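Local structure of C-1-tetrahydrofolate synthase, cytoplasmic, putative (4CJX) at residues L76-A81 / F86-V91. The protein probably interconverts folate-bound one-carbon units, acting as an NADP-dependent methylenetetrahydrofolate dehydrogenase and a methenyltetrahydrofolate cyclohydrolase within a homodimer. Sequence-based numbering, arbitrary orientation.
With 9L9 ((2S)-2-[[4-[[2,4-bis(azanyl)-6-oxidanylidene-1H-pyrimidin-5-yl]carbamoylamino]phenyl]carbonylamino]pentanedioic acid), chain G.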
# COMPACT_ATOMS: atom_id res chain seq x y z
N LEU B 76 13.05 20.10 -16.96
CA LEU B 76 13.89 18.96 -17.31
C LEU B 76 13.08 17.84 -17.98
O LEU B 76 13.55 17.19 -18.91
CB LEU B 76 14.64 18.43 -16.08
CG LEU B 76 15.73 19.33 -15.47
CD1 LEU B 76 16.15 18.76 -14.11
CD2 LEU B 76 16.95 19.49 -16.38
N LYS B 77 11.86 17.63 -17.50
CA LYS B 77 10.95 16.64 -18.09
C LYS B 77 10.65 17.00 -19.55
O LYS B 77 10.77 16.15 -20.43
CB LYS B 77 9.66 16.51 -17.25
CG LYS B 77 9.88 15.84 -15.88
CD LYS B 77 8.73 15.99 -14.89
CE LYS B 77 9.11 15.39 -13.52
NZ LYS B 77 7.99 15.39 -12.54
N ARG B 78 10.31 18.25 -19.80
CA ARG B 78 9.98 18.70 -21.15
C ARG B 78 11.16 18.54 -22.10
O ARG B 78 11.02 18.05 -23.23
CB ARG B 78 9.51 20.15 -21.11
CG ARG B 78 8.16 20.29 -20.40
CD ARG B 78 7.94 21.69 -19.86
NE ARG B 78 6.62 21.80 -19.26
CZ ARG B 78 6.03 22.93 -18.88
NH1 ARG B 78 6.65 24.11 -19.00
NH2 ARG B 78 4.80 22.89 -18.38
N LYS B 79 12.32 18.95 -21.61
CA LYS B 79 13.56 18.87 -22.36
C LYS B 79 13.90 17.42 -22.72
O LYS B 79 14.24 17.11 -23.86
CB LYS B 79 14.70 19.49 -21.55
CG LYS B 79 15.57 20.43 -22.33
CD LYS B 79 16.96 20.59 -21.72
CE LYS B 79 17.78 19.33 -21.94
NZ LYS B 79 19.21 19.49 -21.57
N ALA B 80 13.85 16.54 -21.73
CA ALA B 80 14.09 15.11 -21.98
C ALA B 80 13.10 14.55 -23.02
O ALA B 80 13.49 13.90 -23.99
CB ALA B 80 13.96 14.33 -20.70
N ALA B 81 11.82 14.84 -22.82
CA ALA B 81 10.75 14.41 -23.70
C ALA B 81 10.98 14.88 -25.13
O ALA B 81 10.92 14.10 -26.09
CB ALA B 81 9.42 14.93 -23.17
N PHE B 86 9.32 12.88 -28.28
CA PHE B 86 7.96 13.01 -27.77
C PHE B 86 7.42 14.38 -28.15
O PHE B 86 8.20 15.30 -28.43
CB PHE B 86 7.94 12.93 -26.24
CG PHE B 86 8.24 11.57 -25.67
CD1 PHE B 86 9.10 10.68 -26.30
CD2 PHE B 86 7.67 11.20 -24.48
CE1 PHE B 86 9.35 9.44 -25.75
CE2 PHE B 86 7.93 9.97 -23.91
CZ PHE B 86 8.77 9.09 -24.56
N ARG B 87 6.10 14.51 -28.13
CA ARG B 87 5.43 15.81 -28.19
C ARG B 87 5.11 16.29 -26.78
O ARG B 87 4.69 15.50 -25.95
CB ARG B 87 4.12 15.69 -28.97
CG ARG B 87 3.55 17.03 -29.41
CD ARG B 87 2.05 16.95 -29.64
NE ARG B 87 1.54 18.17 -30.27
N ASN B 88 5.27 17.59 -26.52
CA ASN B 88 4.96 18.18 -25.20
C ASN B 88 3.68 19.00 -25.25
O ASN B 88 3.45 19.76 -26.20
CB ASN B 88 6.09 19.10 -24.73
CG ASN B 88 7.21 18.37 -24.01
OD1 ASN B 88 6.99 17.69 -23.00
ND2 ASN B 88 8.44 18.51 -24.52
N PHE B 89 2.85 18.86 -24.22
CA PHE B 89 1.72 19.75 -23.96
C PHE B 89 1.99 20.35 -22.60
O PHE B 89 1.79 19.73 -21.56
CB PHE B 89 0.39 19.00 -23.92
CG PHE B 89 0.05 18.30 -25.18
CD1 PHE B 89 0.63 17.07 -25.48
CD2 PHE B 89 -0.86 18.85 -26.08
CE1 PHE B 89 0.30 16.41 -26.66
CE2 PHE B 89 -1.18 18.20 -27.27
CZ PHE B 89 -0.59 16.97 -27.55
N SER B 90 2.47 21.58 -22.62
CA SER B 90 2.95 22.25 -21.44
C SER B 90 1.88 23.18 -20.97
O SER B 90 1.35 23.95 -21.76
CB SER B 90 4.18 23.06 -21.83
OG SER B 90 5.18 22.17 -22.32
N VAL B 91 1.52 23.11 -19.69
CA VAL B 91 0.54 24.04 -19.14
C VAL B 91 1.15 24.72 -17.93
O VAL B 91 1.83 24.06 -17.14
CB VAL B 91 -0.77 23.32 -18.73
CG1 VAL B 91 -1.77 24.31 -18.13
CG2 VAL B 91 -1.38 22.57 -19.91
N2A 9L9 G . 3.52 14.86 -10.28
N1 9L9 G . 5.36 15.56 -8.87
C2 9L9 G . 4.91 14.71 -9.82
N3 9L9 G . 5.70 13.69 -10.36
C4 9L9 G . 7.00 13.68 -9.82
O4A 9L9 G . 7.68 12.78 -10.29
N5A 9L9 G . 8.82 14.57 -8.47
C5 9L9 G . 7.48 14.54 -8.82
C6 9L9 G . 6.62 15.50 -8.39
N7 9L9 G . 7.04 16.45 -7.36
O8A 9L9 G . 9.62 15.19 -10.51
N9 9L9 G . 11.04 14.95 -8.78
C1B 9L9 G . 12.22 15.23 -9.41
C2B 9L9 G . 13.35 15.41 -8.59
C3B 9L9 G . 14.61 15.71 -9.13
C4B 9L9 G . 14.78 15.84 -10.51
C5B 9L9 G . 13.65 15.60 -11.33
C6B 9L9 G . 12.39 15.31 -10.79
C7B 9L9 G . 16.16 16.10 -11.09
O7B 9L9 G . 16.38 15.66 -12.19
CAW 9L9 G . 9.79 14.95 -9.33
N 9L9 G . 17.14 16.70 -10.38
CA 9L9 G . 18.51 16.88 -10.84
C 9L9 G . 19.37 15.87 -10.11
OXT 9L9 G . 18.94 15.44 -9.04
CB 9L9 G . 19.12 18.22 -10.50
CG 9L9 G . 18.08 19.31 -10.40
CD 9L9 G . 18.76 20.64 -10.46
OE1 9L9 G . 19.46 20.88 -11.44
OE2 9L9 G . 18.60 21.44 -9.53
O 9L9 G . 20.48 15.51 -10.57
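Asn88 reaches back from its strand to the helix, its ND2 donating to the backbone O of Arg78 at 2.9 Å. The N-H...O angle of 153° is moderately straight, and the donor approaches from the flank of the carbonyl, tilted from its plane. The other amide branch, OD1, packs against both Arg78 CA and Ala81 CB, each at 3.7 Å, so the amide lies against the turn between them. Beyond it, Ser90 CB sits over the centre of one face of the Arg78 guanidinium, 3.4 Å above the plane, while Val91 O lies at its edge, 3.4 Å from NH2. Where the chain turns from helix to strand, Phe86 N donates to Ala81 O (3.0 Å).

The axes of segments 76-81 and 87-91 approach to 8.4 Å, nearly antiparallel at 157°, as the second half of the beta-alpha-beta crossover 58-64, 68-83, 87-93 in the catalytic domain requires. An extended chain from CG to NE carries the Arg78 guanidinium along the strand, where Thr61 OG1 accepts from NE and Glu92 forms a salt bridge with NH1, which together probably fix the rotation of its plane. From the same helix Lys77 extends to the inhibitor, NZ donating to the ureido O8A of 9L9 at 2.6 Å; Gln121 OE1 is also hydrogen-bonded to NZ.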